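Long-range contacts in RAP1B (Serratia marcescens, PDB 4AX2), which probably acts as an immunity protein that protects Serratia marcescens from a toxin delivered by its own type VI secretion system: residues E39-R44 against T63-R68; R44-Q48 against I82-D87; M71-S77 against Q126-G130; Y89-N94 against L109-L114. All coordinates share one frame; numbering follows the deposited sequence. Where two conformers were deposited one is given.

Contact 1. Residues E39-R44 against T63-R68; sequences ELALSR and TANAMR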
# COMPACT_ATOMS: atom_id res chain seq x y z
N GLU A 39 6.89 -1.27 -3.66
CA GLU A 39 6.17 -0.00 -3.75
C GLU A 39 5.73 0.25 -5.19
O GLU A 39 4.62 0.72 -5.44
CB GLU A 39 7.01 1.19 -3.30
CG GLU A 39 7.64 1.06 -1.92
CD GLU A 39 6.63 0.88 -0.81
OE1 GLU A 39 5.95 1.87 -0.49
OE2 GLU A 39 6.58 -0.22 -0.22
N LEU A 40 6.62 -0.05 -6.14
CA LEU A 40 6.28 0.12 -7.55
C LEU A 40 5.11 -0.81 -7.91
O LEU A 40 4.12 -0.39 -8.52
CB LEU A 40 7.49 -0.19 -8.45
CG LEU A 40 7.31 -0.10 -9.96
CD1 LEU A 40 8.67 0.14 -10.62
CD2 LEU A 40 6.66 -1.35 -10.55
N ALA A 41 5.24 -2.07 -7.50
CA ALA A 41 4.22 -3.08 -7.80
C ALA A 41 2.85 -2.71 -7.22
O ALA A 41 1.85 -2.80 -7.92
CB ALA A 41 4.65 -4.46 -7.31
N LEU A 42 2.82 -2.30 -5.96
CA LEU A 42 1.57 -1.86 -5.31
C LEU A 42 0.96 -0.66 -6.06
O LEU A 42 -0.22 -0.66 -6.39
CB LEU A 42 1.88 -1.50 -3.85
CG LEU A 42 0.72 -0.91 -3.03
CD1 LEU A 42 -0.54 -1.78 -3.10
CD2 LEU A 42 1.14 -0.70 -1.60
N SER A 43 1.78 0.36 -6.31
CA SER A 43 1.29 1.58 -6.96
C SER A 43 0.71 1.27 -8.34
O SER A 43 -0.35 1.77 -8.70
CB SER A 43 2.41 2.63 -7.08
OG SER A 43 2.93 2.99 -5.81
N ARG A 44 1.40 0.45 -9.11
CA ARG A 44 0.90 0.07 -10.44
C ARG A 44 -0.34 -0.81 -10.38
O ARG A 44 -1.25 -0.65 -11.17
CB ARG A 44 2.01 -0.58 -11.27
CG ARG A 44 1.56 -0.85 -12.70
CD ARG A 44 2.70 -1.30 -13.58
NE ARG A 44 3.72 -0.27 -13.73
CZ ARG A 44 4.98 -0.52 -14.05
NH1 ARG A 44 5.40 -1.78 -14.26
NH2 ARG A 44 5.83 0.49 -14.19
N THR A 63 3.44 7.55 -9.93
CA THR A 63 4.16 7.18 -8.68
C THR A 63 4.96 5.88 -8.87
O THR A 63 6.13 5.79 -8.50
CB THR A 63 3.16 7.02 -7.53
OG1 THR A 63 2.50 8.27 -7.29
CG2 THR A 63 3.85 6.50 -6.23
N ALA A 64 4.31 4.87 -9.44
CA ALA A 64 4.98 3.60 -9.75
C ALA A 64 6.20 3.83 -10.63
O ALA A 64 7.32 3.40 -10.31
CB ALA A 64 4.02 2.62 -10.43
N ASN A 65 5.99 4.54 -11.74
CA ASN A 65 7.08 4.76 -12.69
C ASN A 65 8.25 5.52 -12.06
O ASN A 65 9.42 5.21 -12.34
CB ASN A 65 6.56 5.47 -13.94
CG ASN A 65 5.65 4.57 -14.77
OD1 ASN A 65 5.75 3.34 -14.70
ND2 ASN A 65 4.74 5.19 -15.55
N ALA A 66 7.92 6.48 -11.21
CA ALA A 66 8.92 7.32 -10.56
C ALA A 66 9.82 6.52 -9.62
O ALA A 66 10.96 6.92 -9.36
CB ALA A 66 8.24 8.48 -9.81
N MET A 67 9.32 5.39 -9.11
CA MET A 67 10.11 4.55 -8.20
C MET A 67 11.39 4.05 -8.85
O MET A 67 12.39 3.81 -8.17
CB MET A 67 9.33 3.31 -7.71
CG MET A 67 8.07 3.57 -6.87
SD MET A 67 8.51 4.41 -5.35
CE MET A 67 6.87 4.71 -4.65
N ARG A 68 11.34 3.81 -10.16
CA ARG A 68 12.49 3.23 -10.85
C ARG A 68 13.74 4.12 -10.75
O ARG A 68 14.85 3.62 -10.85
CB ARG A 68 12.15 2.97 -12.30
CG ARG A 68 10.98 2.00 -12.48
CD ARG A 68 10.63 1.78 -13.93
NE ARG A 68 10.33 3.04 -14.62
CZ ARG A 68 9.49 3.16 -15.63
NH1 ARG A 68 8.83 2.10 -16.10
NH2 ARG A 68 9.30 4.34 -16.19
O HOH W 1 2.86 2.43 -13.80
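Asn65 OD1 is gripped from two directions: Arg44 NH2 donates to it at 2.9 Å, nearly in line with its C=O (172°), and a water held by Arg44 NE donates to the same oxygen at 3.2 Å. Both sit at the edge of the Arg44 guanidinium, so one amide oxygen and one water occupy neighbouring N-H groups. The contact is an antiparallel helix pair: the segments 39-44 and 63-67 of helices 33-49 and 55-67 have axes 8.1 Å apart and a crossing angle of -161°. Ala64 explains the closeness: its CB points into the partner helix, 3.6 Å from Arg44 N, and Leu40 CA lies 4.3 Å from Ala64 CA. Leu40 places CG anti to its backbone N (chi1 179°), which lays CD1 against Arg68 CG at 3.5 Å. On the flank away from the arginines, Met67 bends at chi2 and brings CE to Glu39 CB, while the Glu39 carboxylate leads elsewhere, bonding to His116 of the second subunit. Nearby, Ser43 OG and Ser43 N reach Glu39 O from opposite faces of its carbonyl plane, the hydroxyl donating at 2.9 Å.

Contact 2. Residues R44-Q48 against I82-D87; sequences RCLAQ and INVLID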
# COMPACT_ATOMS: atom_id res chain seq x y z
N ARG A 44 1.40 0.45 -9.11
CA ARG A 44 0.90 0.07 -10.44
C ARG A 44 -0.34 -0.81 -10.38
O ARG A 44 -1.25 -0.65 -11.17
CB ARG A 44 2.01 -0.58 -11.27
CG ARG A 44 1.56 -0.85 -12.70
CD ARG A 44 2.70 -1.30 -13.58
NE ARG A 44 3.72 -0.27 -13.73
CZ ARG A 44 4.98 -0.52 -14.05
NH1 ARG A 44 5.40 -1.78 -14.26
NH2 ARG A 44 5.83 0.49 -14.19
N CYS A 45 -0.42 -1.70 -9.39
CA CYS A 45 -1.63 -2.49 -9.19
C CYS A 45 -2.81 -1.54 -8.95
O CYS A 45 -3.87 -1.67 -9.57
CB CYS A 45 -1.44 -3.45 -8.01
SG CYS A 45 -2.79 -4.61 -7.74
N LEU A 46 -2.60 -0.55 -8.08
CA LEU A 46 -3.64 0.42 -7.77
C LEU A 46 -4.04 1.22 -9.02
O LEU A 46 -5.22 1.45 -9.23
CB LEU A 46 -3.18 1.36 -6.65
CG LEU A 46 -2.98 0.68 -5.30
CD1 LEU A 46 -2.30 1.62 -4.28
CD2 LEU A 46 -4.33 0.20 -4.77
N ALA A 47 -3.06 1.63 -9.82
CA ALA A 47 -3.35 2.28 -11.12
C ALA A 47 -4.21 1.42 -12.04
O ALA A 47 -5.13 1.93 -12.70
CB ALA A 47 -2.05 2.65 -11.83
N GLN A 48 -3.93 0.12 -12.08
CA GLN A 48 -4.63 -0.79 -13.00
C GLN A 48 -6.04 -1.16 -12.55
O GLN A 48 -6.90 -1.41 -13.39
CB GLN A 48 -3.80 -2.06 -13.25
CG GLN A 48 -2.52 -1.77 -14.02
CD GLN A 48 -1.67 -3.00 -14.26
OE1 GLN A 48 -2.13 -4.12 -14.05
NE2 GLN A 48 -0.43 -2.79 -14.74
N ILE A 82 7.00 -7.97 -13.35
CA ILE A 82 6.10 -7.33 -12.36
C ILE A 82 4.65 -7.31 -12.84
O ILE A 82 3.75 -7.62 -12.10
CB ILE A 82 6.55 -5.89 -12.05
CG1 ILE A 82 7.82 -5.91 -11.19
CG2 ILE A 82 5.46 -5.08 -11.33
CD1 ILE A 82 7.59 -6.48 -9.79
N ASN A 83 4.45 -6.97 -14.12
CA ASN A 83 3.10 -6.83 -14.63
C ASN A 83 2.38 -8.16 -14.72
O ASN A 83 1.22 -8.23 -14.39
CB ASN A 83 3.08 -6.07 -15.95
CG ASN A 83 3.30 -4.58 -15.75
OD1 ASN A 83 3.65 -4.14 -14.66
ND2 ASN A 83 3.09 -3.81 -16.81
N VAL A 84 3.07 -9.21 -15.16
CA VAL A 84 2.47 -10.55 -15.13
C VAL A 84 2.05 -10.93 -13.68
O VAL A 84 0.94 -11.44 -13.46
CB VAL A 84 3.42 -11.61 -15.73
CG1 VAL A 84 2.91 -13.01 -15.42
CG2 VAL A 84 3.56 -11.43 -17.25
N LEU A 85 2.91 -10.68 -12.71
CA LEU A 85 2.57 -10.97 -11.30
C LEU A 85 1.35 -10.16 -10.83
O LEU A 85 0.42 -10.73 -10.24
CB LEU A 85 3.78 -10.79 -10.39
CG LEU A 85 3.56 -11.21 -8.94
CD1 LEU A 85 3.17 -12.69 -8.86
CD2 LEU A 85 4.81 -10.89 -8.14
N ILE A 86 1.31 -8.87 -11.15
CA ILE A 86 0.14 -8.04 -10.82
C ILE A 86 -1.11 -8.69 -11.40
O ILE A 86 -2.14 -8.80 -10.73
CB ILE A 86 0.28 -6.59 -11.36
CG1 ILE A 86 1.37 -5.82 -10.60
CG2 ILE A 86 -1.07 -5.86 -11.31
CD1 ILE A 86 1.81 -4.51 -11.25
N ASP A 87 -1.01 -9.14 -12.66
CA ASP A 87 -2.15 -9.73 -13.35
C ASP A 87 -2.66 -10.99 -12.65
O ASP A 87 -3.83 -11.29 -12.75
CB ASP A 87 -1.81 -10.01 -14.82
CG ASP A 87 -1.71 -8.74 -15.65
OD1 ASP A 87 -2.18 -7.69 -15.17
OD2 ASP A 87 -1.16 -8.80 -16.78
O HOH W 2 0.07 -5.73 -14.90
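Ile82 opens the second segment by placing CG2 near Arg44 NH1, while the rest of its side chain leads off toward helix 118-126. The two helical segments, from 33-49 and 75-89, cross at -57° with their axes 10.5 Å apart, a wide spacing in this all-helical fold that side chains bridge. Asn83 OD1 accepts from Arg44 NH1 at 3.0 Å, with a fairly straight N-H...O angle of 161°. The oxygen lies in the guanidinium plane, yet the amide stands almost perpendicular to that plane (89°), and the donor is tilted from the carbonyl plane. Arg44 is thereby shared, since NH2 is used by Asn65 of helix 55-67. A water lies 2.8 Å from Asn83 O and 2.9 Å from Gln48 OE1, with more acceptors around it than it has protons. Ile86 carries the apolar part with both branches: CD1 rests 3.9 Å from Arg44 CB, and CG2, anti to the backbone N, meets Cys45 CB at 4.1 Å, beside the disulfide to Cys111. The same CG2 touches Gln48 OE1 at 3.4 Å. Asp87 closes the segment, its carboxylate and the Gln48 amide both turned to Lys90, whose NZ forms a salt bridge with Asp87 OD1 and a hydrogen bond with Gln48 OE1.

Contact 3. Residues M71-S77 against Q126-G130; sequences MPFDIES and QLIAG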
# COMPACT_ATOMS: atom_id res chain seq x y z
N MET A 71 16.22 3.02 -7.62
CA MET A 71 16.76 1.66 -7.50
C MET A 71 17.40 1.18 -8.79
O MET A 71 16.96 1.54 -9.88
CB MET A 71 15.62 0.70 -7.13
CG MET A 71 14.41 0.80 -8.04
SD MET A 71 13.32 -0.61 -7.74
CE MET A 71 11.91 -0.11 -8.76
N PRO A 72 18.42 0.30 -8.68
CA PRO A 72 19.05 -0.27 -9.87
C PRO A 72 18.20 -1.44 -10.43
O PRO A 72 18.57 -2.61 -10.35
CB PRO A 72 20.41 -0.73 -9.35
CG PRO A 72 20.16 -1.10 -7.94
CD PRO A 72 19.06 -0.17 -7.45
N PHE A 73 17.04 -1.06 -10.95
CA PHE A 73 15.97 -1.97 -11.36
C PHE A 73 16.27 -2.52 -12.75
O PHE A 73 16.81 -1.82 -13.62
CB PHE A 73 14.67 -1.16 -11.41
CG PHE A 73 13.44 -1.95 -11.72
CD1 PHE A 73 13.05 -3.01 -10.91
CD2 PHE A 73 12.64 -1.61 -12.80
CE1 PHE A 73 11.89 -3.71 -11.17
CE2 PHE A 73 11.49 -2.32 -13.09
CZ PHE A 73 11.11 -3.38 -12.28
N ASP A 74 15.88 -3.77 -12.99
CA ASP A 74 16.12 -4.38 -14.30
C ASP A 74 14.88 -4.10 -15.17
O ASP A 74 13.91 -4.85 -15.15
CB ASP A 74 16.45 -5.87 -14.10
CG ASP A 74 17.71 -6.09 -13.21
OD1 ASP A 74 18.49 -5.12 -12.98
OD2 ASP A 74 17.93 -7.23 -12.74
N ILE A 75 14.91 -2.99 -15.89
CA ILE A 75 13.68 -2.48 -16.52
C ILE A 75 13.24 -3.37 -17.68
O ILE A 75 12.05 -3.68 -17.82
CB ILE A 75 13.83 -1.01 -16.98
CG1 ILE A 75 12.47 -0.41 -17.35
CG2 ILE A 75 14.77 -0.91 -18.19
CD1 ILE A 75 11.39 -0.63 -16.31
N GLU A 76 14.21 -3.81 -18.49
CA GLU A 76 13.92 -4.48 -19.75
C GLU A 76 13.15 -5.77 -19.51
O GLU A 76 12.20 -6.06 -20.24
CB GLU A 76 15.22 -4.77 -20.53
CG GLU A 76 15.01 -5.25 -21.96
CD GLU A 76 14.70 -6.74 -22.06
OE1 GLU A 76 15.51 -7.56 -21.59
OE2 GLU A 76 13.64 -7.09 -22.62
N SER A 77 13.55 -6.53 -18.49
CA SER A 77 12.81 -7.74 -18.10
C SER A 77 11.81 -7.49 -16.97
O SER A 77 10.76 -8.12 -16.93
CB SER A 77 13.78 -8.86 -17.67
OG SER A 77 13.98 -8.86 -16.26
N GLN A 126 14.98 -10.50 -7.02
CA GLN A 126 15.55 -10.92 -8.31
C GLN A 126 15.76 -9.78 -9.30
O GLN A 126 16.68 -9.84 -10.13
CB GLN A 126 14.65 -11.98 -8.96
CG GLN A 126 14.50 -13.24 -8.12
CD GLN A 126 13.56 -14.25 -8.74
OE1 GLN A 126 12.55 -13.88 -9.33
NE2 GLN A 126 13.88 -15.54 -8.58
N LEU A 127 14.95 -8.73 -9.21
CA LEU A 127 14.95 -7.65 -10.21
C LEU A 127 15.89 -6.48 -9.89
O LEU A 127 15.83 -5.43 -10.57
CB LEU A 127 13.51 -7.12 -10.39
CG LEU A 127 12.52 -8.17 -10.93
CD1 LEU A 127 11.14 -7.55 -11.10
CD2 LEU A 127 13.01 -8.80 -12.24
N ILE A 128 16.70 -6.64 -8.84
CA ILE A 128 17.64 -5.60 -8.39
C ILE A 128 19.06 -6.02 -8.73
O ILE A 128 19.49 -7.13 -8.36
CB ILE A 128 17.50 -5.31 -6.88
CG1 ILE A 128 16.13 -4.67 -6.59
CG2 ILE A 128 18.62 -4.39 -6.38
CD1 ILE A 128 15.84 -3.39 -7.37
N ALA A 129 19.77 -5.16 -9.45
CA ALA A 129 21.21 -5.36 -9.70
C ALA A 129 21.96 -5.21 -8.38
O ALA A 129 21.62 -4.35 -7.56
CB ALA A 129 21.73 -4.37 -10.73
N GLY A 130 22.97 -6.04 -8.18
CA GLY A 130 23.66 -6.10 -6.90
C GLY A 130 22.83 -6.59 -5.73
O GLY A 130 21.80 -7.27 -5.90
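The Phe73 ring meets Leu127 through its CD1-CE1 side: CE1 lies 3.9 Å from Leu127 CB and equally near Leu127 CD1, while Leu127 O approaches the ring obliquely. The two side chains run side by side and point the same way. Phe73 has CG anti to its backbone N (chi1 -176°), which carries the ring back to Leu127 although its first bond points away from the other segment. In one of its two conformers, the Asp74 carboxylate lies beside Leu127 O.

Between these side chains the backbones form a single beta bridge, Phe73 with Ile128, in a fold whose regular structure is otherwise helical. It rests on two hydrogen bonds: Ala129 N to Pro72 O at 3.0 Å, nearly straight at 170°, and Asp74 N to Leu127 O at 2.9 Å, more bent at 141°. Pro72 is the centre of an inverse gamma turn, closed by a weak Phe73 N to Met71 O bond, and its own carbonyl accepts from Ala129 N. The bridge joins the loop entering helix 75-89 to the chain just leaving helix 118-126, for Asp74 is the N-cap residue of the first and Leu127 the first residue to leave helical geometry after the second.

Apolar contacts flank it. Ile128 sends CD1 to Met71 SD at 3.8 Å, the two chains crossing at about a right angle, and its CG2 branch to Pro72 CG. Tyr33 and Val37 of helix 33-49 pack nearby. The two backbone bonds are consistent with a junction whose register is set by main-chain groups, with Met71, Pro72, Phe73, Leu127 and Ile128 adding apolar contact.

Contact 4. Residues Y89-N94 against L109-L114; sequences YKSRIN and LNCLRL. With EDO (1,2-ethanediol), chain G.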
# COMPACT_ATOMS: atom_id res chain seq x y z
N TYR A 89 -2.89 -11.31 -9.45
CA TYR A 89 -3.54 -10.87 -8.20
C TYR A 89 -4.75 -9.94 -8.37
O TYR A 89 -5.76 -10.08 -7.67
CB TYR A 89 -2.50 -10.22 -7.28
CG TYR A 89 -1.65 -11.25 -6.60
CD1 TYR A 89 -0.60 -11.85 -7.27
CD2 TYR A 89 -1.91 -11.64 -5.29
CE1 TYR A 89 0.17 -12.84 -6.66
CE2 TYR A 89 -1.13 -12.62 -4.67
CZ TYR A 89 -0.10 -13.22 -5.36
OH TYR A 89 0.69 -14.18 -4.78
N LYS A 90 -4.66 -9.01 -9.32
CA LYS A 90 -5.52 -7.82 -9.32
C LYS A 90 -7.00 -8.05 -9.57
O LYS A 90 -7.83 -7.25 -9.12
CB LYS A 90 -5.00 -6.80 -10.33
CG LYS A 90 -5.12 -7.25 -11.78
CD LYS A 90 -4.70 -6.10 -12.71
CE LYS A 90 -4.96 -6.45 -14.17
NZ LYS A 90 -4.45 -5.43 -15.14
N SER A 91 -7.33 -9.14 -10.28
CA SER A 91 -8.68 -9.41 -10.81
C SER A 91 -9.35 -10.52 -10.07
O SER A 91 -10.46 -10.93 -10.43
CB SER A 91 -8.62 -9.83 -12.29
OG SER A 91 -7.93 -8.89 -13.06
N ARG A 92 -8.70 -11.02 -9.02
CA ARG A 92 -9.28 -12.12 -8.28
C ARG A 92 -10.65 -11.75 -7.76
O ARG A 92 -10.93 -10.59 -7.40
CB ARG A 92 -8.36 -12.60 -7.15
CG ARG A 92 -7.02 -13.16 -7.61
CD ARG A 92 -7.12 -14.29 -8.63
NE ARG A 92 -7.71 -15.50 -8.06
CZ ARG A 92 -7.05 -16.43 -7.36
NH1 ARG A 92 -5.74 -16.31 -7.12
NH2 ARG A 92 -7.70 -17.49 -6.89
N ILE A 93 -11.52 -12.74 -7.78
CA ILE A 93 -12.86 -12.60 -7.25
C ILE A 93 -12.75 -13.00 -5.79
O ILE A 93 -12.31 -14.11 -5.47
CB ILE A 93 -13.87 -13.49 -7.98
CG1 ILE A 93 -13.86 -13.20 -9.49
CG2 ILE A 93 -15.26 -13.27 -7.39
CD1 ILE A 93 -14.46 -14.30 -10.35
N ASN A 94 -13.13 -12.10 -4.89
CA ASN A 94 -13.01 -12.36 -3.46
C ASN A 94 -14.28 -12.99 -2.95
O ASN A 94 -15.33 -12.36 -2.98
CB ASN A 94 -12.69 -11.07 -2.71
CG ASN A 94 -11.23 -10.66 -2.86
OD1 ASN A 94 -10.32 -11.41 -2.48
ND2 ASN A 94 -11.00 -9.46 -3.42
N LEU A 109 -8.00 -4.73 -1.80
CA LEU A 109 -7.55 -5.92 -1.07
C LEU A 109 -6.64 -6.81 -1.94
O LEU A 109 -5.63 -7.31 -1.46
CB LEU A 109 -8.74 -6.71 -0.56
CG LEU A 109 -8.43 -7.77 0.46
CD1 LEU A 109 -8.05 -7.13 1.80
CD2 LEU A 109 -9.66 -8.67 0.63
N ASN A 110 -7.00 -6.98 -3.21
CA ASN A 110 -6.16 -7.76 -4.14
C ASN A 110 -4.75 -7.20 -4.28
O ASN A 110 -3.76 -7.93 -4.27
CB ASN A 110 -6.82 -7.85 -5.52
CG ASN A 110 -8.09 -8.71 -5.55
OD1 ASN A 110 -8.34 -9.52 -4.66
ND2 ASN A 110 -8.89 -8.53 -6.61
N CYS A 111 -4.66 -5.87 -4.43
CA CYS A 111 -3.37 -5.19 -4.49
C CYS A 111 -2.55 -5.32 -3.18
O CYS A 111 -1.33 -5.54 -3.22
CB CYS A 111 -3.58 -3.73 -4.93
SG CYS A 111 -4.18 -3.59 -6.65
N LEU A 112 -3.23 -5.22 -2.03
CA LEU A 112 -2.56 -5.45 -0.76
C LEU A 112 -2.06 -6.91 -0.64
O LEU A 112 -0.97 -7.16 -0.14
CB LEU A 112 -3.48 -5.07 0.40
CG LEU A 112 -3.87 -3.60 0.49
CD1 LEU A 112 -4.87 -3.44 1.63
CD2 LEU A 112 -2.63 -2.73 0.74
N ARG A 113 -2.85 -7.86 -1.14
CA ARG A 113 -2.45 -9.28 -1.09
C ARG A 113 -1.19 -9.48 -1.92
O ARG A 113 -0.23 -10.11 -1.49
CB ARG A 113 -3.57 -10.19 -1.60
CG ARG A 113 -3.31 -11.67 -1.36
CD ARG A 113 -4.45 -12.57 -1.86
NE ARG A 113 -5.74 -12.22 -1.27
CZ ARG A 113 -6.74 -11.59 -1.89
NH1 ARG A 113 -6.66 -11.25 -3.16
NH2 ARG A 113 -7.86 -11.29 -1.22
N LEU A 114 -1.20 -8.94 -3.13
CA LEU A 114 0.00 -8.88 -3.97
C LEU A 114 1.19 -8.32 -3.21
O LEU A 114 2.26 -8.93 -3.17
CB LEU A 114 -0.25 -7.99 -5.19
CG LEU A 114 1.00 -7.59 -6.00
CD1 LEU A 114 1.55 -8.81 -6.72
CD2 LEU A 114 0.66 -6.50 -6.99
C1 EDO G . -1.05 -14.87 -2.06
O1 EDO G . -0.13 -15.41 -2.99
C2 EDO G . -0.29 -14.41 -0.85
O2 EDO G . -1.21 -14.29 0.23
O HOH W 3 -5.04 -11.54 -5.31
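Asn110 sends its side-chain amide into the loop 89-94, CG anti to its own carbonyl carbon (chi1 -69°), and there ND2 serves two backbone oxygens. Lys90 O and Arg92 O each accept at 3.0 Å, but differently: the donor stands well above the carbonyl plane of Lys90, whereas at Arg92 O it is tilted only 17° from the plane. Both oxygens lie slightly out of the Asn110 amide plane.

The amide oxygen is used as fully. Asn94 ND2 donates to Asn110 OD1 at 2.9 Å, from above the carbonyl plane, and Arg113 NH1 arrives from the opposite face at 2.8 Å. The two asparagine amides come from opposite directions. Arg113 NH2 then turns to Asn94 OD1 at 2.8 Å, a bond of 134° with the oxygen tilted from the guanidinium plane. A bend at chi3 of Arg113 directs the guanidinium back along its own helix to reach both asparagines.

Residues Tyr89 to Arg92 form a type I beta turn following helix 75-89, whose own Arg92 N to Tyr89 O bond is weak; Asn110 of helix 107-116 holds its Lys90 and Arg92 carbonyls. Helix 107-116 is also tied by the disulfide of Cys111 to Cys45. Arg92 and Arg113 further reach backbone oxygens of the second subunit.

Beyond the turn, the Tyr89 ring lies against Leu114: Leu114 CA sits over one face, 4.0 Å from the ring centroid in a CH-pi contact, and Leu114 CD1 touches Tyr89 CD1 at 3.8 Å. At the ring's edge is a molecule of 1,2-ethanediol, probably from the crystallisation liquor.

In the fold
Contacts 1 and 2 share Arg44 on helix 33-49, and their centres are 10 Å apart; Ala41 O touches Ile86 CD1 at 3.7 Å, and both helices 55-67 and 75-89 pack on helix 33-49. Contact 2 is coupled to contact 4, also 10 Å away between centres, by the Cys45 SG to Cys111 SG disulfide at 2.0 Å and by packing of Ile86 on Leu114. Contact 3 meets contact 1 where Leu40 CD1 touches Met71 CE at 3.7 Å, and contact 2 where Ile82 CG1 touches Leu127 CD1, but stays about 11 Å from contact 4 at nearest atoms. Contacts 1 and 4 both face the second subunit.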